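Local structure of early 35 kDa protein (Autographa californica nucleopolyhedrovirus, 1P35) at residues Tyr242-Phe247 and Asn260-Cys265; Gln214-Pro219 and Val279-Val284. The protein blocks caspases and thereby suppresses the apoptosis an infected insect cell would otherwise undergo, and also inhibits the host RNA interference antiviral response. All coordinates share one frame; numbering follows the deposited sequence.

Interaction 1: residues Tyr242-Phe247 and Asn260-Cys265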
loop_
_atom_site.group_PDB
_atom_site.type_symbol
_atom_site.label_atom_id
_atom_site.label_comp_id
_atom_site.label_asym_id
_atom_site.label_seq_id
_atom_site.Cartn_x
_atom_site.Cartn_y
_atom_site.Cartn_z
ATOM N N TYR A 242 9.378 -25.657 -8.679
ATOM C CA TYR A 242 8.202 -25.458 -7.846
ATOM C C TYR A 242 7.135 -26.546 -7.972
ATOM O O TYR A 242 7.220 -27.455 -8.806
ATOM C CB TYR A 242 7.535 -24.108 -8.224
ATOM C CG TYR A 242 7.055 -24.063 -9.671
ATOM C CD1 TYR A 242 7.936 -23.849 -10.716
ATOM C CD2 TYR A 242 5.709 -24.255 -9.992
ATOM C CE1 TYR A 242 7.488 -23.821 -12.056
ATOM C CE2 TYR A 242 5.258 -24.223 -11.334
ATOM C CZ TYR A 242 6.166 -24.005 -12.352
ATOM O OH TYR A 242 5.749 -23.979 -13.671
ATOM N N LYS A 243 6.136 -26.457 -7.110
ATOM C CA LYS A 243 5.014 -27.352 -7.194
ATOM C C LYS A 243 3.805 -26.449 -7.441
ATOM O O LYS A 243 3.827 -25.250 -7.081
ATOM C CB LYS A 243 4.838 -28.138 -5.913
ATOM C CG LYS A 243 5.698 -29.371 -5.857
ATOM C CD LYS A 243 5.582 -30.100 -4.541
ATOM C CE LYS A 243 6.323 -31.467 -4.637
ATOM N NZ LYS A 243 6.098 -32.191 -3.412
ATOM N N ALA A 244 2.772 -27.014 -8.070
ATOM C CA ALA A 244 1.569 -26.264 -8.350
ATOM C C ALA A 244 0.386 -27.186 -8.180
ATOM O O ALA A 244 0.496 -28.384 -8.398
ATOM C CB ALA A 244 1.603 -25.701 -9.796
ATOM N N LEU A 245 -0.754 -26.615 -7.829
ATOM C CA LEU A 245 -1.967 -27.366 -7.644
ATOM C C LEU A 245 -2.690 -27.146 -8.950
ATOM O O LEU A 245 -2.849 -25.986 -9.394
ATOM C CB LEU A 245 -2.799 -26.797 -6.508
ATOM C CG LEU A 245 -4.105 -27.569 -6.308
ATOM C CD1 LEU A 245 -3.833 -28.994 -5.727
ATOM C CD2 LEU A 245 -4.959 -26.806 -5.354
ATOM N N GLU A 246 -3.136 -28.241 -9.557
ATOM C CA GLU A 246 -3.808 -28.152 -10.843
ATOM C C GLU A 246 -5.065 -28.989 -10.923
ATOM O O GLU A 246 -5.186 -30.018 -10.294
ATOM C CB GLU A 246 -2.850 -28.572 -11.962
ATOM C CG GLU A 246 -1.585 -27.779 -11.973
ATOM C CD GLU A 246 -0.819 -27.957 -13.252
ATOM O OE1 GLU A 246 -1.448 -28.372 -14.207
ATOM O OE2 GLU A 246 0.387 -27.658 -13.308
ATOM N N PHE A 247 -6.023 -28.503 -11.687
ATOM C CA PHE A 247 -7.249 -29.212 -11.863
ATOM C C PHE A 247 -7.976 -28.631 -13.054
ATOM O O PHE A 247 -7.487 -27.683 -13.677
ATOM C CB PHE A 247 -8.123 -29.167 -10.612
ATOM C CG PHE A 247 -8.425 -27.802 -10.142
ATOM C CD1 PHE A 247 -9.509 -27.111 -10.660
ATOM C CD2 PHE A 247 -7.595 -27.172 -9.214
ATOM C CE1 PHE A 247 -9.765 -25.797 -10.265
ATOM C CE2 PHE A 247 -7.848 -25.875 -8.820
ATOM C CZ PHE A 247 -8.950 -25.181 -9.359
ATOM N N ASN A 260 -7.720 -24.987 -17.607
ATOM C CA ASN A 260 -6.682 -25.698 -16.862
ATOM C C ASN A 260 -6.067 -24.801 -15.786
ATOM O O ASN A 260 -5.113 -24.049 -16.015
ATOM C CB ASN A 260 -5.605 -26.220 -17.812
ATOM C CG ASN A 260 -6.191 -27.113 -18.898
ATOM O OD1 ASN A 260 -6.758 -28.181 -18.612
ATOM N ND2 ASN A 260 -6.084 -26.669 -20.144
ATOM N N TRP A 261 -6.624 -24.896 -14.592
ATOM C CA TRP A 261 -6.137 -24.085 -13.504
ATOM C C TRP A 261 -4.740 -24.505 -13.033
ATOM O O TRP A 261 -4.370 -25.680 -13.063
ATOM C CB TRP A 261 -7.106 -24.164 -12.345
ATOM C CG TRP A 261 -8.492 -23.658 -12.601
ATOM C CD1 TRP A 261 -9.447 -24.222 -13.420
ATOM C CD2 TRP A 261 -9.157 -22.605 -11.886
ATOM N NE1 TRP A 261 -10.654 -23.598 -13.240
ATOM C CE2 TRP A 261 -10.512 -22.605 -12.306
ATOM C CE3 TRP A 261 -8.742 -21.666 -10.924
ATOM C CZ2 TRP A 261 -11.456 -21.709 -11.797
ATOM C CZ3 TRP A 261 -9.699 -20.760 -10.407
ATOM C CH2 TRP A 261 -11.041 -20.802 -10.851
ATOM N N LYS A 262 -3.940 -23.525 -12.650
ATOM C CA LYS A 262 -2.638 -23.805 -12.107
ATOM C C LYS A 262 -2.455 -22.757 -11.023
ATOM O O LYS A 262 -2.167 -21.579 -11.309
ATOM C CB LYS A 262 -1.562 -23.728 -13.193
ATOM C CG LYS A 262 -0.169 -24.173 -12.691
ATOM C CD LYS A 262 0.872 -24.105 -13.828
ATOM C CE LYS A 262 2.228 -24.521 -13.396
ATOM N NZ LYS A 262 3.210 -24.391 -14.530
ATOM N N ILE A 263 -2.661 -23.186 -9.775
ATOM C CA ILE A 263 -2.538 -22.304 -8.613
ATOM C C ILE A 263 -1.610 -22.826 -7.506
ATOM O O ILE A 263 -1.047 -23.919 -7.614
ATOM C CB ILE A 263 -3.946 -21.978 -7.997
ATOM C CG1 ILE A 263 -4.685 -23.252 -7.641
ATOM C CG2 ILE A 263 -4.765 -21.200 -9.020
ATOM C CD1 ILE A 263 -5.977 -23.019 -6.844
ATOM N N PHE A 264 -1.509 -22.033 -6.434
ATOM C CA PHE A 264 -0.649 -22.279 -5.255
ATOM C C PHE A 264 0.718 -22.748 -5.603
ATOM O O PHE A 264 1.172 -23.770 -5.088
ATOM C CB PHE A 264 -1.246 -23.283 -4.291
ATOM C CG PHE A 264 -2.681 -23.066 -3.990
ATOM C CD1 PHE A 264 -3.198 -21.787 -3.844
ATOM C CD2 PHE A 264 -3.499 -24.146 -3.717
ATOM C CE1 PHE A 264 -4.499 -21.599 -3.422
ATOM C CE2 PHE A 264 -4.798 -23.970 -3.295
ATOM C CZ PHE A 264 -5.305 -22.690 -3.142
ATOM N N CYS A 265 1.369 -22.047 -6.523
ATOM C CA CYS A 265 2.721 -22.403 -6.867
ATOM C C CYS A 265 3.678 -21.914 -5.773
ATOM O O CYS A 265 3.732 -20.703 -5.444
ATOM C CB CYS A 265 3.140 -21.778 -8.219
ATOM S SG CYS A 265 2.108 -22.320 -9.628
#

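Interaction 2: residues Gln214-Pro219 and Val279-Val284. With EDO (1,2-ethanediol), chain F.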
loop_
_atom_site.group_PDB
_atom_site.type_symbol
_atom_site.label_atom_id
_atom_site.label_comp_id
_atom_site.label_asym_id
_atom_site.label_seq_id
_atom_site.Cartn_x
_atom_site.Cartn_y
_atom_site.Cartn_z
ATOM N N GLN A 214 10.604 -30.831 -3.478
ATOM C CA GLN A 214 10.065 -32.208 -3.483
ATOM C C GLN A 214 9.440 -32.548 -2.121
ATOM O O GLN A 214 8.480 -33.334 -2.054
ATOM C CB GLN A 214 11.188 -33.236 -3.774
ATOM C CG GLN A 214 11.722 -33.139 -5.147
ATOM C CD GLN A 214 12.982 -33.990 -5.370
ATOM O OE1 GLN A 214 13.572 -34.558 -4.442
ATOM N NE2 GLN A 214 13.409 -34.033 -6.606
ATOM N N SER A 215 10.001 -31.975 -1.050
ATOM C CA SER A 215 9.516 -32.224 0.321
ATOM C C SER A 215 8.217 -31.466 0.674
ATOM O O SER A 215 7.533 -31.783 1.663
ATOM C CB SER A 215 10.583 -31.812 1.343
ATOM O OG SER A 215 10.603 -30.388 1.533
ATOM N N LEU A 216 7.859 -30.489 -0.147
ATOM C CA LEU A 216 6.679 -29.645 0.160
ATOM C C LEU A 216 5.341 -30.285 -0.078
ATOM O O LEU A 216 5.169 -30.938 -1.074
ATOM C CB LEU A 216 6.681 -28.349 -0.657
ATOM C CG LEU A 216 7.902 -27.476 -0.582
ATOM C CD1 LEU A 216 7.686 -26.318 -1.490
ATOM C CD2 LEU A 216 8.126 -27.065 0.847
ATOM N N ILE A 217 4.404 -30.046 0.839
ATOM C CA ILE A 217 3.053 -30.546 0.725
ATOM C C ILE A 217 2.194 -29.278 0.485
ATOM O O ILE A 217 2.195 -28.388 1.335
ATOM C CB ILE A 217 2.583 -31.159 2.047
ATOM C CG1 ILE A 217 3.443 -32.360 2.446
ATOM C CG2 ILE A 217 1.092 -31.522 1.896
ATOM C CD1 ILE A 217 3.230 -33.611 1.551
ATOM N N LEU A 218 1.480 -29.166 -0.637
ATOM C CA LEU A 218 0.642 -27.975 -0.880
ATOM C C LEU A 218 -0.779 -27.979 -0.285
ATOM O O LEU A 218 -1.309 -29.029 0.088
ATOM C CB LEU A 218 0.462 -27.732 -2.377
ATOM C CG LEU A 218 1.659 -27.598 -3.287
ATOM C CD1 LEU A 218 1.243 -27.023 -4.661
ATOM C CD2 LEU A 218 2.629 -26.714 -2.619
ATOM N N PRO A 219 -1.425 -26.789 -0.215
ATOM C CA PRO A 219 -2.798 -26.625 0.295
ATOM C C PRO A 219 -3.721 -27.282 -0.732
ATOM O O PRO A 219 -3.397 -27.259 -1.932
ATOM C CB PRO A 219 -3.007 -25.093 0.251
ATOM C CG PRO A 219 -1.625 -24.575 0.394
ATOM C CD PRO A 219 -0.896 -25.466 -0.586
ATOM N N VAL A 279 11.766 -16.672 -3.433
ATOM C CA VAL A 279 11.285 -17.872 -2.806
ATOM C C VAL A 279 9.901 -17.636 -2.218
ATOM O O VAL A 279 9.647 -16.582 -1.605
ATOM C CB VAL A 279 12.195 -18.329 -1.667
ATOM C CG1 VAL A 279 11.751 -19.688 -1.159
ATOM C CG2 VAL A 279 13.647 -18.367 -2.107
ATOM N N LYS A 280 9.002 -18.610 -2.398
ATOM C CA LYS A 280 7.691 -18.522 -1.788
ATOM C C LYS A 280 7.267 -19.898 -1.250
ATOM O O LYS A 280 7.098 -20.820 -2.030
ATOM C CB LYS A 280 6.647 -18.063 -2.802
ATOM C CG LYS A 280 5.239 -18.073 -2.213
ATOM C CD LYS A 280 4.200 -17.684 -3.308
ATOM C CE LYS A 280 2.904 -17.168 -2.685
ATOM N NZ LYS A 280 2.045 -16.433 -3.659
ATOM N N LEU A 281 7.077 -19.995 0.070
ATOM C CA LEU A 281 6.685 -21.192 0.750
ATOM C C LEU A 281 5.472 -20.754 1.594
ATOM O O LEU A 281 5.526 -20.677 2.831
ATOM C CB LEU A 281 7.841 -21.669 1.635
ATOM C CG LEU A 281 9.138 -22.019 0.890
ATOM C CD1 LEU A 281 10.247 -22.164 1.944
ATOM C CD2 LEU A 281 8.971 -23.331 0.039
ATOM N N HIS A 282 4.365 -20.529 0.898
ATOM C CA HIS A 282 3.141 -20.018 1.495
ATOM C C HIS A 282 2.123 -21.034 1.888
ATOM O O HIS A 282 1.437 -21.584 1.029
ATOM C CB HIS A 282 2.504 -19.007 0.542
ATOM C CG HIS A 282 1.175 -18.482 1.006
ATOM N ND1 HIS A 282 1.001 -17.878 2.234
ATOM C CD2 HIS A 282 -0.004 -18.347 0.350
ATOM C CE1 HIS A 282 -0.231 -17.399 2.316
ATOM N NE2 HIS A 282 -0.863 -17.671 1.185
ATOM N N ASN A 283 1.993 -21.229 3.202
ATOM C CA ASN A 283 1.067 -22.209 3.707
ATOM C C ASN A 283 1.364 -23.650 3.230
ATOM O O ASN A 283 0.465 -24.419 2.908
ATOM C CB ASN A 283 -0.359 -21.813 3.332
ATOM C CG ASN A 283 -0.926 -20.665 4.212
ATOM O OD1 ASN A 283 -2.017 -20.125 3.922
ATOM N ND2 ASN A 283 -0.222 -20.318 5.284
ATOM N N VAL A 284 2.626 -24.026 3.188
ATOM C CA VAL A 284 2.937 -25.374 2.741
ATOM C C VAL A 284 3.491 -26.060 3.948
ATOM O O VAL A 284 3.935 -25.376 4.878
ATOM C CB VAL A 284 3.983 -25.374 1.613
ATOM C CG1 VAL A 284 3.441 -24.613 0.441
ATOM C CG2 VAL A 284 5.317 -24.695 2.108
HETATM C C1 EDO F . 6.426 -34.974 4.493
HETATM O O1 EDO F . 5.277 -35.725 4.021
HETATM C C2 EDO F . 7.229 -34.522 3.304
HETATM O O2 EDO F . 8.069 -33.444 3.682
#

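Interaction 1: residues Tyr242-Phe247 and Asn260-Cys265
Tyr-242 OH is gripped by two groups: Lys-262 NZ donates a hydrogen bond to it at 2.7 Å, and Glu-233 on the neighbouring strand 227-234 holds the same oxygen through OE1. The lysine reaches it because its chain is extended throughout, crossing the tyrosine at about a right angle and bringing CE to the edge of the ring, in its plane. Tyr-231 faces the ammonium group as a cation-pi partner and also bonds Glu-246 OE2. The Glu-246 side chain runs alongside the lysine, with OE2 4.5 Å from Lys-262 NZ, too far for a salt bridge. Beside this polar group, Ala-244 CB packs 3.4 Å from Cys-265 SG; a small methyl suits a place where the sulfur and Lys-262 CG both press close.

The backbones of strands 238-249 and 259-271 form an antiparallel beta hairpin. Leu-245 and Ile-263 are a hydrogen-bonded pair: Leu-245 N gives to Ile-263 O at 2.7 Å, nearly straight at 170°, and Ile-263 N gives back to Leu-245 O.

On the face that carries Leu-245 and Ile-263, Phe-247 and Trp-261 make an offset stack, the phenyl ring and the indole's five-membered ring 4.4 Å between centroids and 27° from parallel. Phe-247 CE1 lies over the indole near CG, while Trp-261 CB sits over the phenyl face, a CH-pi contact. Ile-263 CD1 meets the phenyl edge at CE2 and also lies over the centre of the Phe-264 ring, so one methyl serves two aromatic rings, one at its edge and one over its face. The hairpin thus has two unlike faces, one holding a buried lysine among tyrosines and glutamates, whose carboxylates and ring would probably stabilise its positive charge, the other joined by aromatic and aliphatic packing.

Interaction 2: residues Gln214-Pro219 and Val279-Val284
Leu-216 and Leu-281 are brought together by matching torsions: in each, CG stands anti to the carbonyl carbon (chi1 -54° and -61°). In Leu-216 CD1 continues the extended path and is the methyl that reaches across; in Leu-281 CD1 is extended likewise, but the other branch, CD2, meets it at 3.6 Å from Leu-216 CD1. The two side chains cross at about a right angle. The contact joins the loop that leaves helix 206-215 to a corner after strand 276-282, where Asn-283 and Val-284 both face Tyr-193 in a G1 beta bulge. Asn-283 occupies the left-handed backbone region, a conformation asparagine tolerates better than most residues with a side chain.

Val-284, just past the corner, splits its two methyls between neighbours. CG2 touches Leu-216 CD2 at 3.9 Å, and CG1 lies 3.8 Å from Leu-218 CD2, the leucine and valine side by side and pointing the same way. A short, beta-branched residue suits this place, since its methyls reach both leucines without a long stem. Ile-217 O also approaches Val-284 CA at 3.4 Å, a CA-H...O contact. No conventional hydrogen bond links the two segments, but Ile-217 pairs through its backbone with Thr-285, the next residue along. Pro-219 turns its compact ring to the corner, CG resting 3.3 Å from Asn-283 O.

Strand 191-199 covers the corner as well: Leu-281 packs on Val-195 and Val-284 on Tyr-193. At the helix end sits an ethanediol molecule, probably from the crystallisation liquor, also hydrogen-bonded to Ala-287 N. Its O2 donates a hydrogen bond to Ser-215 O at 2.7 Å, while its O1 lies 3.8 Å from Ile-217 CD1.

Overall arrangement
The centres of the two interactions lie about 12 Å apart on the same side of the chain's centre. In sequence, 214-219 comes first, then the hairpin strands of interaction 1, and finally 279-284, so interaction 2 brackets interaction 1. Strands 259-271 and 276-282 follow one another and pair antiparallel, carrying the hairpin's sheet to the corner at Asn-283. The contacts also touch directly: Lys-243 NZ probably hydrogen-bonds to Leu-216 O at 2.8 Å and to Gln-214 O, while Phe-264 O packs against Leu-218 CD1. The end of helix 206-215 and its following loop are therefore tied both to the outlying hairpin and to the more central strands of this caspase inhibitor.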